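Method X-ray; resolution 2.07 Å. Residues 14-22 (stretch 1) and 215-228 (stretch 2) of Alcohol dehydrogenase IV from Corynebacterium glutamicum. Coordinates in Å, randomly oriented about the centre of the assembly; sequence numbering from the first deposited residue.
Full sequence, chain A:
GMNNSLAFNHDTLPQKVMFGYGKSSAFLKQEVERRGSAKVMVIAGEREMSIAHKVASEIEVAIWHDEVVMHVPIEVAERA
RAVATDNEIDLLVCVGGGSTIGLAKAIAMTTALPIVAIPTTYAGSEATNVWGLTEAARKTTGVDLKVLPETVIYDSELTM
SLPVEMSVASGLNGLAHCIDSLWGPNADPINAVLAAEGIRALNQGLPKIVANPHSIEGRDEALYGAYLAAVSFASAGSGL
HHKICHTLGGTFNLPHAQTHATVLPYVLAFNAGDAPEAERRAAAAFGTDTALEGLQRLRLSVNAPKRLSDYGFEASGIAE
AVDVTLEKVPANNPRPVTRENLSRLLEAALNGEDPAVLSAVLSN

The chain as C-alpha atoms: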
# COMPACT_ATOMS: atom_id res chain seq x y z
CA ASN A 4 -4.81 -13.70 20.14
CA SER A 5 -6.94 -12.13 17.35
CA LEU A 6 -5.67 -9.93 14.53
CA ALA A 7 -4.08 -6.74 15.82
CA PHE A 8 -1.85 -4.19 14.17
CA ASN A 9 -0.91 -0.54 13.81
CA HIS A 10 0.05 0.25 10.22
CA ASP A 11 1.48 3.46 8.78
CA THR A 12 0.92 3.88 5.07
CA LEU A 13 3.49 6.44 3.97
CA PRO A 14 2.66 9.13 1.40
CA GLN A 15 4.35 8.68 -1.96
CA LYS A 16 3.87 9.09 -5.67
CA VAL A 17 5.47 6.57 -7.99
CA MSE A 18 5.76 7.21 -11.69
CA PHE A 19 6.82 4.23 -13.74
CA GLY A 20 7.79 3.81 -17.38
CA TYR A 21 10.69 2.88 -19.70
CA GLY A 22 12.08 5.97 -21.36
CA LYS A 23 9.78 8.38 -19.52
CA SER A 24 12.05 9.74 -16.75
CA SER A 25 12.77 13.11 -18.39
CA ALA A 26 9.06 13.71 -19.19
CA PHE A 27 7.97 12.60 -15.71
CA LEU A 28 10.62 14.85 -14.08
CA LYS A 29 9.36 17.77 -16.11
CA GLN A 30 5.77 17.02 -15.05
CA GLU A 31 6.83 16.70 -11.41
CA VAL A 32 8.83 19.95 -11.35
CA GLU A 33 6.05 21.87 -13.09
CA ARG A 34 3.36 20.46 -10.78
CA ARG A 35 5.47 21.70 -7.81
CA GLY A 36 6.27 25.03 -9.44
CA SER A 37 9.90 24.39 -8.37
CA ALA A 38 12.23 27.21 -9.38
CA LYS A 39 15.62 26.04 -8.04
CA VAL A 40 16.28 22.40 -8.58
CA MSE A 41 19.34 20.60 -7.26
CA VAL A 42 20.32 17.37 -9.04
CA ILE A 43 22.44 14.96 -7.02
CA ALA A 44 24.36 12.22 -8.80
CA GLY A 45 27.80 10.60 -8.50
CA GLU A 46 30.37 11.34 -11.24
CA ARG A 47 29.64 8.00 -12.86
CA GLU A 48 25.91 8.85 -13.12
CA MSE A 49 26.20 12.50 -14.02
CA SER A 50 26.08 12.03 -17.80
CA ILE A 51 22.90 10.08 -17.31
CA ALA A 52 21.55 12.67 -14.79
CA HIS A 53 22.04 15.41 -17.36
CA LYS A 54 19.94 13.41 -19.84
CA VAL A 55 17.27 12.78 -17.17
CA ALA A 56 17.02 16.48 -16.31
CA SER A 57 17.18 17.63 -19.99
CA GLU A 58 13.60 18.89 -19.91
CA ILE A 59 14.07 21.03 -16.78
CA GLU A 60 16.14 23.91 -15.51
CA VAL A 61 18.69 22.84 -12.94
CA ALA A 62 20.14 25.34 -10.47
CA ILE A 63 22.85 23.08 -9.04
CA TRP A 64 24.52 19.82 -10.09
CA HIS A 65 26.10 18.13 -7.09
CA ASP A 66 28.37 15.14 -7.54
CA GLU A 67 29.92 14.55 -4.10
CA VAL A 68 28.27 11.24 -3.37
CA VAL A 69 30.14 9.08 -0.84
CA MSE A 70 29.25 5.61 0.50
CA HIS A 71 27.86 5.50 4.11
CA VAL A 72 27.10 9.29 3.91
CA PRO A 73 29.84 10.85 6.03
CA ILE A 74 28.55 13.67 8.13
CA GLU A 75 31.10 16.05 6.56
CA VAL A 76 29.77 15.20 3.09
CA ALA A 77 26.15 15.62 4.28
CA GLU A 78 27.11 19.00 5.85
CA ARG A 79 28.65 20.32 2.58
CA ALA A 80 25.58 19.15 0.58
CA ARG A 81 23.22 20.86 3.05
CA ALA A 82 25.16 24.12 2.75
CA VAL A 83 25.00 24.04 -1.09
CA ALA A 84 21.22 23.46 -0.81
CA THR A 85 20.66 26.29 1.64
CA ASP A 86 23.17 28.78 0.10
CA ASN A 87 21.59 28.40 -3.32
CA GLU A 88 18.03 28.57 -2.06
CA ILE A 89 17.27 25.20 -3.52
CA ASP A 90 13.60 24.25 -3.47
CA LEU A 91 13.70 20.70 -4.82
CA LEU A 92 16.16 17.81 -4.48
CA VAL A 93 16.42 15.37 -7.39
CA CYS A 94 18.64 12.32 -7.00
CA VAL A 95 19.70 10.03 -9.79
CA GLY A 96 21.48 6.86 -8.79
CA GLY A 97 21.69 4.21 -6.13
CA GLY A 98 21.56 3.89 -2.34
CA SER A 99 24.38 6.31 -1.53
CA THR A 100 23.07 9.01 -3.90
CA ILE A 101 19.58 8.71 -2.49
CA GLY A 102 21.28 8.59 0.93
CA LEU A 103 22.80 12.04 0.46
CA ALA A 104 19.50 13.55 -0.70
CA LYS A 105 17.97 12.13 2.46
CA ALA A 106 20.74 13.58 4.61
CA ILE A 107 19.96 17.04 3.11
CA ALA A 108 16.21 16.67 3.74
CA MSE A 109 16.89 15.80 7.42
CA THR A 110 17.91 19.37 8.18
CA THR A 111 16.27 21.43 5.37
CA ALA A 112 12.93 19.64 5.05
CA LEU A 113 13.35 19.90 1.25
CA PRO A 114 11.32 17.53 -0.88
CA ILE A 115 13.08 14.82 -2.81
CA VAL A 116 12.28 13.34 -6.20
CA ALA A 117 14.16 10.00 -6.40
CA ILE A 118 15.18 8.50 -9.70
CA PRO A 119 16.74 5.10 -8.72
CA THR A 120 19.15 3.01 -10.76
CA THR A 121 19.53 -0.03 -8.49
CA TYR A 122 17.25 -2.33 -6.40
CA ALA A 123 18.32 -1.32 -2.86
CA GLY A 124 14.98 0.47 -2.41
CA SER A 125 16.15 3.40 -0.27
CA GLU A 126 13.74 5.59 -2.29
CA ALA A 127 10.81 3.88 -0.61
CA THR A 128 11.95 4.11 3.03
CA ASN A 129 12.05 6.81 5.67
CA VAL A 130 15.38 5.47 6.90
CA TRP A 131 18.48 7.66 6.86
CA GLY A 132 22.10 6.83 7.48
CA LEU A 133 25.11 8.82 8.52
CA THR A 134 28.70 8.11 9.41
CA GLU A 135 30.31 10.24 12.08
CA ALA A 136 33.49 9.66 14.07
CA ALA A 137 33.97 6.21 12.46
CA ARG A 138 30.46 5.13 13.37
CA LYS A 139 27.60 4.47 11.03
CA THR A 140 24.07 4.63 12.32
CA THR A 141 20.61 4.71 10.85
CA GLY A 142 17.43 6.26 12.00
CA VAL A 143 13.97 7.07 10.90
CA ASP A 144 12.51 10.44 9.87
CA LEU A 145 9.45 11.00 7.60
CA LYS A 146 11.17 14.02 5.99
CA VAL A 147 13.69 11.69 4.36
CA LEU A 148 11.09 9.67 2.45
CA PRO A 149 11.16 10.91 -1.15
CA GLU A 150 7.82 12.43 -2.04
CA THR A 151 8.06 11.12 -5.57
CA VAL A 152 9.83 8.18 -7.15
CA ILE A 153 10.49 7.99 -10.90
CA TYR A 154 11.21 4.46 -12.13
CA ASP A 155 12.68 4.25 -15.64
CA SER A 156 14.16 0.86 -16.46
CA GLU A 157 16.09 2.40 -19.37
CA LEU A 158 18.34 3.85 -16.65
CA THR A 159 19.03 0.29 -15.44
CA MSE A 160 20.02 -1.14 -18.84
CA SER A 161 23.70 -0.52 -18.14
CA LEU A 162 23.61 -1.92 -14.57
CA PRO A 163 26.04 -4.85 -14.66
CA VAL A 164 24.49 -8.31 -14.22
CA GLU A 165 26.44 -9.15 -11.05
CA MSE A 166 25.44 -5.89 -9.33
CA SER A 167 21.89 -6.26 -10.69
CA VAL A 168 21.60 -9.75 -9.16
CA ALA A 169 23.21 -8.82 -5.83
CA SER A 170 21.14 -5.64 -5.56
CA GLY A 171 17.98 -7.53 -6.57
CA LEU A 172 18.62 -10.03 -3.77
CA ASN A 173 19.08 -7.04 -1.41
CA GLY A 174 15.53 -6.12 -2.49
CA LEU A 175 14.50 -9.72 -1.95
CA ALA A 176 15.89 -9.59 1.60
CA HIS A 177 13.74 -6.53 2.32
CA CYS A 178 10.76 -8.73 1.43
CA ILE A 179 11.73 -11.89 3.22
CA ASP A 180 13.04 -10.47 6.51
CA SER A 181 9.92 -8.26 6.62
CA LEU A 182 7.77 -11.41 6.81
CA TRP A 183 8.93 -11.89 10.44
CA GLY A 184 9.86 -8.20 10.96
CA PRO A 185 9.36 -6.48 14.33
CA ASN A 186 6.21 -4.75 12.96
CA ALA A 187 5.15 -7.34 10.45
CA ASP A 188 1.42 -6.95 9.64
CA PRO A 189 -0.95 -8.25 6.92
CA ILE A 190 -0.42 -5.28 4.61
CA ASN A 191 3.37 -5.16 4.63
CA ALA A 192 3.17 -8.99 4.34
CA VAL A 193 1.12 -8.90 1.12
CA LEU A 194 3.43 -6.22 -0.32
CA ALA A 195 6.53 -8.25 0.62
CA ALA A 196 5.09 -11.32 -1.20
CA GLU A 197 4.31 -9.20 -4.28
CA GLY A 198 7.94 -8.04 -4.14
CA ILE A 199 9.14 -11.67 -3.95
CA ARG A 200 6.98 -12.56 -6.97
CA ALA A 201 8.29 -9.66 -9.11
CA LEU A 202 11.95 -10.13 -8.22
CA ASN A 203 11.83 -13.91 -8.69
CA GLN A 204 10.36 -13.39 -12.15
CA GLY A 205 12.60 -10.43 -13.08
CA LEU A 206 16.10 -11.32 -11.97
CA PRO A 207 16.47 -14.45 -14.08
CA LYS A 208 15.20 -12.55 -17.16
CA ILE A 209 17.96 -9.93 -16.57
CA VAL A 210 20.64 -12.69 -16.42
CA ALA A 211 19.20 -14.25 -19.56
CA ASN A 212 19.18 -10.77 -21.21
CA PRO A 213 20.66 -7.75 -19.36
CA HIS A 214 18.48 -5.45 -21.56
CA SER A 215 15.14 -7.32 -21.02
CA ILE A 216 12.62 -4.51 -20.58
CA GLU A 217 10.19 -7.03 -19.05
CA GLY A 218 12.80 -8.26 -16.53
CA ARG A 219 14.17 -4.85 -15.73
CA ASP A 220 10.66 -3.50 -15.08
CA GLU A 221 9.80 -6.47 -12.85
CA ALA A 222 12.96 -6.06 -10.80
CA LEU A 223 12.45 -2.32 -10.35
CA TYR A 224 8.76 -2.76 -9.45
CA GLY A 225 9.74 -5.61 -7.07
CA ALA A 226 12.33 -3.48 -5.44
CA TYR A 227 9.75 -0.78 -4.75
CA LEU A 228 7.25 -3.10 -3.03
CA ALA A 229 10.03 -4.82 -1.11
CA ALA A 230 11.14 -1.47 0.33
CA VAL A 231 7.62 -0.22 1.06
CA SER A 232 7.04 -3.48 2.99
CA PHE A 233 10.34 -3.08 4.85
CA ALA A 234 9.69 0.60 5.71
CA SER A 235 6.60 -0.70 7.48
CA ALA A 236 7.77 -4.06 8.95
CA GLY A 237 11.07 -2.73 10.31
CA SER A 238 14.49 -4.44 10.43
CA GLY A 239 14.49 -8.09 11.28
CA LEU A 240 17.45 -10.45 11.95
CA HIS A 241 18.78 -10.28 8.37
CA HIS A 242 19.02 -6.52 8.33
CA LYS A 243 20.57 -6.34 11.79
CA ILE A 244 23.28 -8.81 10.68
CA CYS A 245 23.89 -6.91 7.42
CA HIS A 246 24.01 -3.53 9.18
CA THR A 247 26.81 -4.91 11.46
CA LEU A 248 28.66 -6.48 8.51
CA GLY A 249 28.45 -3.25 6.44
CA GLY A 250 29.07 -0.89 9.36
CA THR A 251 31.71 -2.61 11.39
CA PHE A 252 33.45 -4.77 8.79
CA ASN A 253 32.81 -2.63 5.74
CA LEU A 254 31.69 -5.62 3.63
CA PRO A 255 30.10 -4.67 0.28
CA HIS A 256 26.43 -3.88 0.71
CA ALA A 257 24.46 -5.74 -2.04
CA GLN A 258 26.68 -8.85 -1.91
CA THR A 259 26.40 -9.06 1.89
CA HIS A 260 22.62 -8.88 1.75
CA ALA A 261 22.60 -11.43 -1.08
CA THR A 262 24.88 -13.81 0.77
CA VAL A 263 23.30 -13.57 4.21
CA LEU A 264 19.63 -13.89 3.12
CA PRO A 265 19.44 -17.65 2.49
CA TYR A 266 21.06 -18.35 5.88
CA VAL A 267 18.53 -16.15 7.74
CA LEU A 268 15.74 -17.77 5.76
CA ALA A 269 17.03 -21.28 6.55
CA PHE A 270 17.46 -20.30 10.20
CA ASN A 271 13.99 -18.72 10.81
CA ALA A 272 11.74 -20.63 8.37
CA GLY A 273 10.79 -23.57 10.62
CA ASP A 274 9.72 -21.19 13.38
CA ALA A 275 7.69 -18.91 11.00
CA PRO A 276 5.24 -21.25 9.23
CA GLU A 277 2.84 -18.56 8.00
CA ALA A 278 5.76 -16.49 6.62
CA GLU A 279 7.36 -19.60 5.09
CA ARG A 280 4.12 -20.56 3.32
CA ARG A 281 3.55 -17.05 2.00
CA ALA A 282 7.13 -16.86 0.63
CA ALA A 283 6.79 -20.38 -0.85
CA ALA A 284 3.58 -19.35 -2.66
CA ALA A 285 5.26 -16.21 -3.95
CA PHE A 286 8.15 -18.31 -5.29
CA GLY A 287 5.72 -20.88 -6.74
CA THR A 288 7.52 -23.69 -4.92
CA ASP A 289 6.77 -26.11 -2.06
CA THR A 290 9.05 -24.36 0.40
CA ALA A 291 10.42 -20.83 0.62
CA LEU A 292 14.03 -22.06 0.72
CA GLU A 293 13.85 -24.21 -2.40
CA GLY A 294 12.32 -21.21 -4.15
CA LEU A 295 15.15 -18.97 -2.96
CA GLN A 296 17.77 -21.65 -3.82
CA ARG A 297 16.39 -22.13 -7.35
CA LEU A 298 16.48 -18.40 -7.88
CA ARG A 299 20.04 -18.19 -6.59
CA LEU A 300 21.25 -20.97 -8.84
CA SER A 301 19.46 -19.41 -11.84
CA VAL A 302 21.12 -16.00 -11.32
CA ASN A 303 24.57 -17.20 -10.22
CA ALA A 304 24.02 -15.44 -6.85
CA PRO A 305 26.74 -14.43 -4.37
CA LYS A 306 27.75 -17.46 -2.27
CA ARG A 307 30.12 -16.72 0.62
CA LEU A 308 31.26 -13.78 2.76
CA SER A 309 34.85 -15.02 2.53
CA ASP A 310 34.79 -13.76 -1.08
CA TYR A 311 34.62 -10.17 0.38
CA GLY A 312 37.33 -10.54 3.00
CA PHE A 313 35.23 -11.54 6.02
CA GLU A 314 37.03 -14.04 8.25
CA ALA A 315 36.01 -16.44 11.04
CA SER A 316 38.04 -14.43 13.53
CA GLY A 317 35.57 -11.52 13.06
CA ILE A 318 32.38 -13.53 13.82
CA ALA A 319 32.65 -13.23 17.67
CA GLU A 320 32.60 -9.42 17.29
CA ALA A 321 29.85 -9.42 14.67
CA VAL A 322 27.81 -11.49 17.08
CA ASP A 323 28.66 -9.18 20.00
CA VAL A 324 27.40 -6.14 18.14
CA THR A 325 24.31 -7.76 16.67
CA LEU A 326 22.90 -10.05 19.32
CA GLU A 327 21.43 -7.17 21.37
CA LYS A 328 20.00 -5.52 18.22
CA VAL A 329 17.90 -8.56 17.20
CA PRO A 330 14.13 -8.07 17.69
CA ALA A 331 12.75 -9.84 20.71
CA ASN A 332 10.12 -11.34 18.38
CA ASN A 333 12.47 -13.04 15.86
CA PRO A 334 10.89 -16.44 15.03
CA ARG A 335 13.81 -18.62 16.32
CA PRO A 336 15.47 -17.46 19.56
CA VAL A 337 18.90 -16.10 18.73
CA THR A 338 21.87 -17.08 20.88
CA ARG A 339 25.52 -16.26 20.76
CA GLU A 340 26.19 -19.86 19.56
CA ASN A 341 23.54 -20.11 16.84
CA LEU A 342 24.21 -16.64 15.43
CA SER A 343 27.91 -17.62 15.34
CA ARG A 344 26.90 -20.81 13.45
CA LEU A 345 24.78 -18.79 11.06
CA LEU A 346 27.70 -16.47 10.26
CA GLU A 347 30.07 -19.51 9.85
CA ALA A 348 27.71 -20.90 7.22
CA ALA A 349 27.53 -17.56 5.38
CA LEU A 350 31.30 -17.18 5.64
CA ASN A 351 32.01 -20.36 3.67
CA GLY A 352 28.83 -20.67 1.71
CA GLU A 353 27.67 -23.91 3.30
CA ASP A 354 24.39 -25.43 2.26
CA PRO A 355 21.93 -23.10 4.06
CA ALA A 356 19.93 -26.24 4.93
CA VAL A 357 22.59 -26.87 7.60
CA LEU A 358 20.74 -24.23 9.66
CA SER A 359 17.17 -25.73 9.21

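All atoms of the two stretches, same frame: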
# COMPACT_ATOMS: atom_id res chain seq x y z
N PRO A 14 3.07 8.44 2.63
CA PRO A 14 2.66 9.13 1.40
C PRO A 14 3.76 9.10 0.33
O PRO A 14 4.90 9.38 0.62
CB PRO A 14 2.40 10.57 1.85
CG PRO A 14 3.28 10.74 3.11
CD PRO A 14 3.38 9.38 3.74
N GLN A 15 3.40 8.69 -0.87
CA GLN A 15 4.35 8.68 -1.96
C GLN A 15 3.67 8.57 -3.31
O GLN A 15 2.65 7.91 -3.46
CB GLN A 15 5.33 7.52 -1.79
CG GLN A 15 6.67 7.76 -2.48
CD GLN A 15 7.73 6.76 -2.05
OE1 GLN A 15 7.47 5.55 -1.97
NE2 GLN A 15 8.94 7.26 -1.77
N LYS A 16 4.25 9.25 -4.29
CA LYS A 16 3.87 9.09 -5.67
C LYS A 16 4.97 8.30 -6.37
O LYS A 16 6.17 8.56 -6.16
CB LYS A 16 3.69 10.44 -6.36
CG LYS A 16 3.42 10.35 -7.86
CD LYS A 16 3.38 11.77 -8.54
CE LYS A 16 2.08 12.52 -8.25
NZ LYS A 16 0.86 11.80 -8.81
N VAL A 17 4.56 7.37 -7.21
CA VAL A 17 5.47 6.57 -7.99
C VAL A 17 5.08 6.68 -9.42
O VAL A 17 3.90 6.46 -9.78
CB VAL A 17 5.36 5.09 -7.57
CG1 VAL A 17 6.41 4.24 -8.32
CG2 VAL A 17 5.52 4.98 -6.09
N MSE A 18 6.01 7.12 -10.25
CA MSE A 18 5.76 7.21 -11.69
C MSE A 18 6.68 6.19 -12.36
O MSE A 18 7.88 6.16 -12.08
CB MSE A 18 6.05 8.60 -12.19
CG MSE A 18 5.29 9.69 -11.43
SE MSE A 18 6.01 11.49 -11.73
CE MSE A 18 4.89 12.02 -13.16
N PHE A 19 6.13 5.38 -13.24
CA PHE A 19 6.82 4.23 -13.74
C PHE A 19 6.71 4.20 -15.24
O PHE A 19 5.61 4.32 -15.79
CB PHE A 19 6.21 2.95 -13.14
CG PHE A 19 7.07 1.75 -13.23
CD1 PHE A 19 7.25 1.09 -14.44
CD2 PHE A 19 7.74 1.27 -12.12
CE1 PHE A 19 8.07 -0.03 -14.53
CE2 PHE A 19 8.57 0.16 -12.20
CZ PHE A 19 8.74 -0.49 -13.40
N GLY A 20 7.83 3.99 -15.92
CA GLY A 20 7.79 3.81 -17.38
C GLY A 20 9.12 3.93 -18.10
O GLY A 20 9.78 4.97 -18.01
N TYR A 21 9.46 2.90 -18.89
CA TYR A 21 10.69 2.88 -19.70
C TYR A 21 10.75 4.10 -20.58
O TYR A 21 9.81 4.41 -21.27
CB TYR A 21 10.78 1.60 -20.56
CG TYR A 21 12.00 1.51 -21.49
CD1 TYR A 21 12.02 2.16 -22.71
CD2 TYR A 21 13.13 0.77 -21.13
CE1 TYR A 21 13.13 2.06 -23.55
CE2 TYR A 21 14.22 0.68 -21.97
CZ TYR A 21 14.22 1.33 -23.16
OH TYR A 21 15.30 1.21 -24.02
N GLY A 22 11.86 4.83 -20.50
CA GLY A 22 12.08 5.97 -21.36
C GLY A 22 11.33 7.23 -20.97
O GLY A 22 11.50 8.24 -21.60
N SER A 215 16.57 -6.91 -21.02
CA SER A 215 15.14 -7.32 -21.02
C SER A 215 14.31 -6.22 -20.37
O SER A 215 14.47 -5.92 -19.17
CB SER A 215 14.95 -8.60 -20.25
OG SER A 215 13.56 -8.87 -20.07
N ILE A 216 13.47 -5.55 -21.15
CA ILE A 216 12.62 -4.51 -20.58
C ILE A 216 11.66 -5.18 -19.57
O ILE A 216 11.51 -4.72 -18.44
CB ILE A 216 11.83 -3.69 -21.66
CG1 ILE A 216 12.83 -2.90 -22.53
CG2 ILE A 216 10.78 -2.70 -20.94
CD1 ILE A 216 12.20 -2.16 -23.71
N GLU A 217 11.10 -6.32 -19.95
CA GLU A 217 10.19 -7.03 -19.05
C GLU A 217 10.87 -7.33 -17.71
O GLU A 217 10.36 -6.98 -16.64
CB GLU A 217 9.70 -8.33 -19.69
CG GLU A 217 8.63 -9.05 -18.86
CD GLU A 217 8.14 -10.32 -19.53
OE1 GLU A 217 8.22 -10.40 -20.74
OE2 GLU A 217 7.69 -11.23 -18.83
N GLY A 218 12.07 -7.90 -17.76
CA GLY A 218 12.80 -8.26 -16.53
C GLY A 218 13.24 -7.07 -15.72
O GLY A 218 13.11 -7.05 -14.47
N ARG A 219 13.75 -6.05 -16.41
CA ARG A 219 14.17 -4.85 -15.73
C ARG A 219 13.01 -4.11 -15.05
O ARG A 219 13.18 -3.50 -13.97
CB ARG A 219 14.89 -3.93 -16.68
CG ARG A 219 16.27 -4.46 -17.17
CD ARG A 219 17.26 -4.48 -16.09
NE ARG A 219 18.60 -4.73 -16.57
CZ ARG A 219 19.69 -4.77 -15.80
NH1 ARG A 219 19.60 -4.59 -14.47
NH2 ARG A 219 20.88 -5.03 -16.36
N ASP A 220 11.85 -4.14 -15.67
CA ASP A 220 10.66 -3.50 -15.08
C ASP A 220 10.23 -4.28 -13.86
O ASP A 220 9.99 -3.71 -12.81
CB ASP A 220 9.50 -3.40 -16.08
CG ASP A 220 9.67 -2.27 -17.09
OD1 ASP A 220 10.36 -1.28 -16.77
OD2 ASP A 220 9.03 -2.35 -18.16
N GLU A 221 10.19 -5.62 -13.98
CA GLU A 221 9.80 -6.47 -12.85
C GLU A 221 10.70 -6.28 -11.65
O GLU A 221 10.22 -6.19 -10.52
CB GLU A 221 9.77 -7.95 -13.28
CG GLU A 221 8.48 -8.31 -13.95
CD GLU A 221 8.48 -9.65 -14.64
OE1 GLU A 221 9.57 -10.25 -14.87
OE2 GLU A 221 7.37 -10.09 -15.00
N ALA A 222 12.01 -6.23 -11.88
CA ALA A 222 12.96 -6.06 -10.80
C ALA A 222 12.75 -4.72 -10.10
O ALA A 222 12.80 -4.64 -8.87
CB ALA A 222 14.43 -6.17 -11.34
N LEU A 223 12.58 -3.66 -10.89
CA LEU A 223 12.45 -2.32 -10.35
C LEU A 223 11.12 -2.23 -9.56
O LEU A 223 11.08 -1.69 -8.44
CB LEU A 223 12.49 -1.30 -11.50
CG LEU A 223 13.14 0.04 -11.32
CD1 LEU A 223 14.52 -0.01 -10.60
CD2 LEU A 223 13.27 0.71 -12.69
N TYR A 224 10.06 -2.74 -10.14
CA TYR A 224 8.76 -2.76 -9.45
C TYR A 224 8.85 -3.58 -8.16
O TYR A 224 8.36 -3.15 -7.09
CB TYR A 224 7.66 -3.30 -10.38
CG TYR A 224 6.36 -3.63 -9.70
CD1 TYR A 224 5.42 -2.66 -9.46
CD2 TYR A 224 6.06 -4.94 -9.32
CE1 TYR A 224 4.21 -2.95 -8.81
CE2 TYR A 224 4.87 -5.25 -8.69
CZ TYR A 224 3.95 -4.24 -8.41
OH TYR A 224 2.75 -4.55 -7.79
N GLY A 225 9.51 -4.73 -8.25
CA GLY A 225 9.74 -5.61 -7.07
C GLY A 225 10.48 -4.91 -5.98
O GLY A 225 10.11 -4.98 -4.80
N ALA A 226 11.53 -4.23 -6.36
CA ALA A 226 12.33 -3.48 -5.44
C ALA A 226 11.51 -2.44 -4.70
O ALA A 226 11.73 -2.20 -3.53
CB ALA A 226 13.51 -2.81 -6.20
N TYR A 227 10.58 -1.79 -5.39
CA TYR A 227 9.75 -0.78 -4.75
C TYR A 227 8.87 -1.39 -3.67
O TYR A 227 8.88 -0.94 -2.51
CB TYR A 227 8.89 -0.03 -5.76
CG TYR A 227 8.06 1.06 -5.11
CD1 TYR A 227 8.65 2.16 -4.53
CD2 TYR A 227 6.67 0.94 -5.03
CE1 TYR A 227 7.88 3.15 -3.89
CE2 TYR A 227 5.90 1.91 -4.42
CZ TYR A 227 6.49 3.01 -3.87
OH TYR A 227 5.70 3.95 -3.23
N LEU A 228 8.13 -2.45 -4.03
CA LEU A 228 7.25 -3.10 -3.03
C LEU A 228 8.02 -3.73 -1.88
O LEU A 228 7.58 -3.70 -0.73
CB LEU A 228 6.32 -4.08 -3.71
CG LEU A 228 5.28 -3.32 -4.58
CD1 LEU A 228 4.31 -4.26 -5.07
CD2 LEU A 228 4.59 -2.21 -3.76
O HOH W 1 8.22 0.21 -18.88

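A β-strand in stretch 1 that includes Gln15, Val17 and Phe19 lies against the helix beginning at Ile216. The two run nearly antiparallel, with 168° between their N-to-C directions and a closest axial approach of 10.3 Å, so the start of the helix faces the end of stretch 1 and later turns meet progressively earlier residues. The CA atoms pair as Tyr21 with Ile216 (7.7 Å), Phe19 with Tyr224 (8.4 Å) and Val17 with Tyr227 (9.1 Å). Along the strand, Gln15, Val17 and Phe19 direct their CA-to-CB bonds toward the helix, the alternation expected of an extended chain, and Tyr21 does the same further along the stretch.

Ser215 makes no contact with stretch 1 but caps the helix: its OG accepts a hydrogen bond from Gly218 N at 2.9 Å, satisfying an amide that has no carbonyl partner in the first turn. Ile216 makes the first contact between the stretches. Its CD1 lies 3.9 Å from the centroid of the Tyr21 ring, only 12° off the ring normal, a CH-π contact over one face, while Ile216 CG1 sits 3.9 Å from Tyr21 CE2.

One turn on, Asp220 starts sideways from the helix, but its carboxylate comes nearer to the strand. Its OD2 accepts a hydrogen bond at 2.8 Å from a water, whose oxygen in turn accepts one from Tyr21 N at 3.0 Å; the water thus links the carboxylate to a backbone amide that it does not reach directly. Asp220 OD1 approaches Phe19 CE1 to 3.4 Å and is hydrogen-bonded elsewhere in the structure.

Phe19, which has the largest area covered by the opposing stretch, spans from Asp220 to the next helical turn. Its CE2 lies 4.2 Å from Leu223 CB and 4.0 Å from Tyr224 CB, so the aromatic ring packs against the roots of these side chains. Tyr224 N meets the ring edge, 3.9 Å from Phe19 CE2, but this amide is already bonded within the helix to Asp220 O at 2.8 Å. The Tyr224 side chain then leads away from the strand.

Tyr227 completes the interface with the sole direct hydrogen bond between the stretches. Its side chain points toward the strand, and its OH donates to Gln15 OE1 at 2.7 Å, giving two buried polar groups a partner in each other. On the way there the phenol passes tightly by Val17: Val17 CG2 is 3.1 Å from Tyr227 CZ and 3.0 Å from Tyr227 OH, short distances for carbon contacts. Leu228, the last residue, does not touch stretch 1.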